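Local coordinates for secreted protein ASP-2 (Necator americanus, PDB 1U53) that is of unknown biochemical function but is a secreted CAP-family protein of the pathogenesis-related-1 type and a vaccine antigen for human hookworm infection, at residues S93-K97 / A98-E102; R17-F20 / L21-N25; A107-G110 / E111-E114. All blocks are in the same frame, centred on the assembly; numbering follows the deposited sequence.

Contact 1 (S93-K97 / A98-E102)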
# COMPACT_ATOMS: atom_id res chain seq x y z
N SER A 93 -12.77 -15.50 -9.42
CA SER A 93 -12.18 -16.37 -8.36
C SER A 93 -10.84 -16.92 -8.72
O SER A 93 -9.89 -16.97 -7.88
CB SER A 93 -13.14 -17.55 -8.08
OG SER A 93 -14.08 -17.02 -7.19
N GLY A 94 -10.74 -17.37 -9.95
CA GLY A 94 -9.52 -18.08 -10.35
C GLY A 94 -8.49 -17.19 -11.02
O GLY A 94 -7.60 -17.69 -11.68
N MET A 95 -8.63 -15.87 -10.88
CA MET A 95 -7.68 -14.93 -11.45
C MET A 95 -6.25 -15.27 -11.07
O MET A 95 -5.99 -15.70 -9.93
CB MET A 95 -7.99 -13.52 -10.93
CG MET A 95 -7.05 -12.43 -11.48
SD MET A 95 -7.61 -10.74 -11.14
CE MET A 95 -9.08 -10.76 -12.08
N ASP A 96 -5.33 -15.06 -12.02
CA ASP A 96 -3.91 -15.30 -11.76
C ASP A 96 -3.51 -14.42 -10.60
O ASP A 96 -3.93 -13.27 -10.55
CB ASP A 96 -3.13 -14.91 -13.01
CG ASP A 96 -1.67 -14.85 -12.77
OD1 ASP A 96 -0.96 -15.88 -12.93
OD2 ASP A 96 -1.19 -13.75 -12.43
N LYS A 97 -2.76 -14.93 -9.63
CA LYS A 97 -2.50 -14.11 -8.42
C LYS A 97 -1.70 -12.86 -8.64
O LYS A 97 -1.90 -11.88 -7.93
CB LYS A 97 -1.89 -14.96 -7.30
CG LYS A 97 -2.83 -16.08 -6.87
CD LYS A 97 -2.43 -16.75 -5.54
CE LYS A 97 -3.40 -17.90 -5.19
NZ LYS A 97 -2.83 -19.18 -5.66
N ALA A 98 -0.78 -12.86 -9.62
CA ALA A 98 -0.01 -11.62 -9.90
C ALA A 98 -0.87 -10.61 -10.62
O ALA A 98 -0.72 -9.39 -10.44
CB ALA A 98 1.25 -11.92 -10.76
N LYS A 99 -1.82 -11.09 -11.42
CA LYS A 99 -2.81 -10.19 -12.04
C LYS A 99 -3.71 -9.57 -10.94
O LYS A 99 -4.06 -8.37 -11.00
CB LYS A 99 -3.68 -10.90 -13.10
CG LYS A 99 -4.74 -9.96 -13.71
CD LYS A 99 -5.56 -10.67 -14.79
CE LYS A 99 -6.77 -9.79 -15.19
NZ LYS A 99 -7.78 -10.55 -16.00
N ALA A 100 -4.09 -10.39 -9.95
CA ALA A 100 -4.92 -9.86 -8.83
C ALA A 100 -4.11 -8.82 -8.03
O ALA A 100 -4.65 -7.81 -7.62
CB ALA A 100 -5.34 -11.00 -7.93
N ALA A 101 -2.82 -9.05 -7.87
CA ALA A 101 -1.97 -8.09 -7.16
C ALA A 101 -1.97 -6.74 -7.90
O ALA A 101 -2.01 -5.66 -7.30
CB ALA A 101 -0.54 -8.64 -7.07
N GLU A 102 -1.90 -6.82 -9.23
CA GLU A 102 -1.87 -5.63 -10.05
C GLU A 102 -3.19 -4.90 -9.93
O GLU A 102 -3.24 -3.68 -9.73
CB GLU A 102 -1.69 -6.05 -11.52
CG GLU A 102 -1.51 -4.87 -12.45
CD GLU A 102 -1.24 -5.35 -13.86
OE1 GLU A 102 -1.22 -6.59 -14.05
OE2 GLU A 102 -1.01 -4.50 -14.74

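Contact 2 (R17-F20 / L21-N25). Unlike the reference sequence in segment 21-25: Met23 (reference Leu).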
# COMPACT_ATOMS: atom_id res chain seq x y z
N ARG A 17 4.18 -11.78 -5.14
CA ARG A 17 4.86 -11.03 -4.09
C ARG A 17 5.67 -9.95 -4.75
O ARG A 17 5.68 -8.80 -4.28
CB ARG A 17 5.81 -11.94 -3.31
CG ARG A 17 5.13 -13.06 -2.58
CD ARG A 17 6.19 -13.85 -1.75
NE ARG A 17 5.49 -14.79 -0.87
CZ ARG A 17 5.57 -16.11 -0.97
NH1 ARG A 17 6.40 -16.66 -1.85
NH2 ARG A 17 4.90 -16.89 -0.14
N GLN A 18 6.39 -10.28 -5.83
CA GLN A 18 7.19 -9.28 -6.52
C GLN A 18 6.32 -8.18 -7.07
O GLN A 18 6.67 -7.01 -6.98
CB GLN A 18 8.00 -9.94 -7.65
CG GLN A 18 9.09 -10.84 -7.06
CD GLN A 18 9.96 -11.50 -8.13
OE1 GLN A 18 9.59 -11.59 -9.30
NE2 GLN A 18 11.13 -11.98 -7.72
N LYS A 19 5.16 -8.55 -7.62
CA LYS A 19 4.28 -7.53 -8.20
C LYS A 19 3.82 -6.56 -7.14
O LYS A 19 3.86 -5.35 -7.32
CB LYS A 19 3.11 -8.20 -8.92
CG LYS A 19 2.19 -7.25 -9.67
CD LYS A 19 2.96 -6.57 -10.79
CE LYS A 19 2.09 -5.72 -11.66
NZ LYS A 19 2.99 -4.94 -12.60
N PHE A 20 3.41 -7.10 -6.00
CA PHE A 20 2.95 -6.21 -4.91
C PHE A 20 4.04 -5.25 -4.48
O PHE A 20 3.83 -4.05 -4.40
CB PHE A 20 2.51 -7.02 -3.68
CG PHE A 20 1.07 -7.46 -3.72
CD1 PHE A 20 0.04 -6.53 -3.82
CD2 PHE A 20 0.75 -8.80 -3.68
CE1 PHE A 20 -1.34 -6.97 -3.86
CE2 PHE A 20 -0.61 -9.23 -3.70
CZ PHE A 20 -1.63 -8.31 -3.80
N LEU A 21 5.25 -5.77 -4.22
CA LEU A 21 6.30 -4.91 -3.73
C LEU A 21 6.74 -3.88 -4.81
O LEU A 21 6.87 -2.68 -4.53
CB LEU A 21 7.52 -5.75 -3.30
CG LEU A 21 8.61 -4.90 -2.66
CD1 LEU A 21 8.17 -4.28 -1.29
CD2 LEU A 21 9.87 -5.71 -2.50
N GLU A 22 6.94 -4.34 -6.04
CA GLU A 22 7.38 -3.39 -7.09
C GLU A 22 6.36 -2.29 -7.38
O GLU A 22 6.75 -1.11 -7.51
CB GLU A 22 7.69 -4.17 -8.37
CG GLU A 22 8.91 -5.03 -8.12
CD GLU A 22 9.22 -5.95 -9.24
OE1 GLU A 22 8.58 -5.81 -10.31
OE2 GLU A 22 10.10 -6.84 -9.03
N MET A 23 5.09 -2.68 -7.46
CA MET A 23 3.99 -1.72 -7.66
C MET A 23 3.94 -0.75 -6.51
O MET A 23 3.78 0.45 -6.70
CB MET A 23 2.63 -2.41 -7.70
CG MET A 23 2.43 -3.30 -8.79
SD MET A 23 1.26 -2.74 -10.03
CE MET A 23 0.23 -1.44 -9.56
N HIS A 24 4.06 -1.25 -5.28
CA HIS A 24 4.04 -0.27 -4.17
C HIS A 24 5.18 0.72 -4.23
O HIS A 24 4.99 1.94 -4.06
CB HIS A 24 4.01 -0.96 -2.81
CG HIS A 24 2.63 -1.37 -2.37
ND1 HIS A 24 1.94 -2.44 -2.91
CD2 HIS A 24 1.82 -0.86 -1.41
CE1 HIS A 24 0.76 -2.55 -2.32
NE2 HIS A 24 0.67 -1.59 -1.40
N ASN A 25 6.40 0.21 -4.47
CA ASN A 25 7.55 1.15 -4.50
C ASN A 25 7.52 2.06 -5.71
O ASN A 25 7.87 3.25 -5.61
CB ASN A 25 8.86 0.41 -4.41
CG ASN A 25 9.15 0.01 -2.99
OD1 ASN A 25 8.82 0.75 -2.08
ND2 ASN A 25 9.72 -1.18 -2.81

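Contact 3 (A107-G110 / E111-E114)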
# COMPACT_ATOMS: atom_id res chain seq x y z
N ALA A 107 -6.47 -0.38 -7.87
CA ALA A 107 -7.75 0.08 -7.30
C ALA A 107 -7.51 0.95 -6.07
O ALA A 107 -8.21 1.94 -5.83
CB ALA A 107 -8.62 -1.12 -6.90
N TRP A 108 -6.54 0.53 -5.27
CA TRP A 108 -6.20 1.28 -4.05
C TRP A 108 -5.60 2.62 -4.42
O TRP A 108 -6.00 3.67 -3.90
CB TRP A 108 -5.24 0.50 -3.16
CG TRP A 108 -5.85 -0.80 -2.63
CD1 TRP A 108 -7.17 -1.06 -2.37
CD2 TRP A 108 -5.12 -1.98 -2.27
NE1 TRP A 108 -7.31 -2.37 -1.91
CE2 TRP A 108 -6.07 -2.95 -1.87
CE3 TRP A 108 -3.74 -2.33 -2.32
CZ2 TRP A 108 -5.69 -4.21 -1.43
CZ3 TRP A 108 -3.38 -3.61 -1.89
CH2 TRP A 108 -4.37 -4.54 -1.48
N PHE A 109 -4.58 2.57 -5.27
CA PHE A 109 -3.88 3.79 -5.63
C PHE A 109 -4.78 4.74 -6.39
O PHE A 109 -4.61 5.95 -6.29
CB PHE A 109 -2.65 3.45 -6.45
CG PHE A 109 -1.78 4.64 -6.71
CD1 PHE A 109 -0.84 5.04 -5.75
CD2 PHE A 109 -1.91 5.36 -7.89
CE1 PHE A 109 -0.04 6.15 -5.98
CE2 PHE A 109 -1.12 6.49 -8.11
CZ PHE A 109 -0.19 6.87 -7.17
N GLY A 110 -5.76 4.19 -7.10
CA GLY A 110 -6.63 5.01 -7.95
C GLY A 110 -7.51 6.00 -7.22
O GLY A 110 -8.01 6.94 -7.84
N GLU A 111 -7.63 5.84 -5.89
CA GLU A 111 -8.35 6.79 -5.02
C GLU A 111 -7.80 8.22 -5.16
O GLU A 111 -8.57 9.19 -5.08
CB GLU A 111 -8.29 6.29 -3.57
CG GLU A 111 -9.13 5.02 -3.44
CD GLU A 111 -9.13 4.40 -2.07
OE1 GLU A 111 -8.28 4.79 -1.24
OE2 GLU A 111 -10.02 3.52 -1.84
N LEU A 112 -6.48 8.36 -5.37
CA LEU A 112 -5.91 9.72 -5.47
C LEU A 112 -6.48 10.43 -6.70
O LEU A 112 -6.98 11.54 -6.58
CB LEU A 112 -4.37 9.62 -5.59
CG LEU A 112 -3.64 10.95 -5.90
CD1 LEU A 112 -3.84 11.99 -4.78
CD2 LEU A 112 -2.14 10.62 -6.17
N ALA A 113 -6.43 9.78 -7.85
CA ALA A 113 -6.94 10.41 -9.09
C ALA A 113 -8.45 10.54 -9.13
O ALA A 113 -8.98 11.54 -9.66
CB ALA A 113 -6.48 9.64 -10.31
N GLU A 114 -9.17 9.54 -8.63
CA GLU A 114 -10.64 9.61 -8.67
C GLU A 114 -11.32 10.48 -7.64
O GLU A 114 -12.27 11.23 -8.00
CB GLU A 114 -11.25 8.21 -8.59
CG GLU A 114 -12.77 8.25 -8.87
CD GLU A 114 -13.49 6.94 -8.57
OE1 GLU A 114 -12.81 5.92 -8.30
OE2 GLU A 114 -14.76 6.94 -8.60
O HOH W 1 -10.04 1.47 -3.82
O HOH W 2 -4.59 7.61 -8.49

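Contact 1 (S93-K97 / A98-E102)
Asp96 caps the start of helix 97-109 by accepting the backbone N-H of Lys99: OD2 lies 2.9 Å from Lys99 N, with an N-H...O angle of 153°. The oxygen uses its anti lone pair, directed away from OD1, and the carboxylate can fold over the first turn because CG stands opposite the backbone N (chi1 168°). OD2 also comes 3.0 Å from Ala98 N and sits close over the methyl of Ala98. Two backbone bonds then set the helical repeat, Ala100 N to Asp96 O at 2.9 Å and Ala101 N to Lys97 O at 3.0 Å.

The residue before the cap adds an apolar closure. Met95 SD rests 3.7 Å from Ala100 CA and 3.9 Å from Ala100 CB, which is the pairing of a hydrophobic staple around an N-cap. The extended Lys99 chain crosses the Met95 chain at about a right angle, its CG 3.9 Å from Met95 SD. The Ala100 methyl also touches Val150 and Val159 of the sheet, while Lys97 sends NZ to Gly11 O.

Cap and staple thus fix the first turn from its polar and apolar sides. A carboxylate held at this helix end would probably be favoured as the anion, since it accepts the Lys99 N-H and faces the positive end of the helix dipole.

Contact 2 (R17-F20 / L21-N25)
His24 turns its imidazole back along helix 14-32 so that ND1 donates to Phe20 O, 2.9 Å away, and that oxygen lies at the ring edge, only 15° out of the imidazole plane. The same carbonyl takes the regular helical bond from His24 N, also at 2.9 Å. The two donors reach Phe20 O from opposite faces of the carbonyl plane, so one carbonyl oxygen is gripped twice and the imidazole loses much of its freedom to rotate. His24 CE1 approaches the Phe20 ring obliquely, 4.3 Å from Phe20 CD1. On its far side the imidazole is held by Tyr163, whose OH pairs with NE2.

On another flank of the helix Lys19 lies against Met23, a residue that is leucine in the reference sequence. The lysine leaves the backbone with CG opposite N and then bends at chi2 (64°), which brings CE to a modelled 3.5 Å from Met23 SD. Lys19 O and Met23 CG are too close in the model, so the details of this pair are doubtful. Glu22 lies back over the preceding turn, its CG 3.2 Å from Gln18 O, the acceptor of Glu22 N at 2.8 Å.

Phe20 is directed into the core, where Leu146, Cys148, Val150, Val159 and Cys161 of the sheet meet its ring and Ala101 and Ser105 of helix 97-109 border it. This is the packing of a helix laid on a central sheet, as in the alpha-beta-alpha sandwich of CAP proteins.

Contact 3 (A107-G110 / E111-E114)
Trp108 and Glu111 meet beside His134, and Glu111 and His134 probably belong to the histidine-glutamate tetrad of the CAP cavity, as in relatives. The two residues lie on either side of Gly110, at the junction between segments 107-110 and 111-114, where the backbone evidence is a change of hydrogen-bond spacing. Glu111 N reaches Trp108 O only weakly, at 3.4 Å, and Leu112 N bonds to Phe109 O at 3.2 Å, both three residues back. The latter donor stands 38° out of the carbonyl plane. Four-residue spacing is present at Glu114 N to Gly110 O, 3.0 Å.

The Glu111 side chain starts with CG opposite the carbonyl carbon (chi1 -68°) and then runs extended, leaving CG 3.4 Å from Trp108 O. Both carboxylate oxygens are engaged beyond the two segments: OE2 with His134 ND1 and OE1 with Tyr135 N. Trp108 stacks its indole on the His134 ring and donates NE1 to Ile87 O.

The Phe109 ring meets Tyr135 edge-to-face, and its CZ comes back obliquely to 4.3 Å from Leu112 CD2. Water completes the bonding around Gly110. One molecule donates to Phe109 O at 2.8 Å and accepts from Ala113 N, bridging the two segments. The other donates both its protons, to Ala107 O at 2.8 Å and to Glu111 OE2 at 2.9 Å.

How the contacts relate
From the N terminus the chain reaches contact 2 first, within helix 14-32, then contact 1 at the start of helix 97-109, and last contact 3 at the far end of that helix. Each is local, linking residues three to five apart in adjoining segments, so none closes a long loop, and the three follow in series without nesting or crossing. Contacts 1 and 2 touch side by side: Ala101 CA lies 3.4 Å from Phe20 CZ, which joins the two helices over the sheet. Contact 3 meets contact 2 through Trp108 CZ3 and His24 CE1, 4.3 Å apart. Contacts 1 and 3 share helix 97-109 but do not touch, their centres about 19 Å apart.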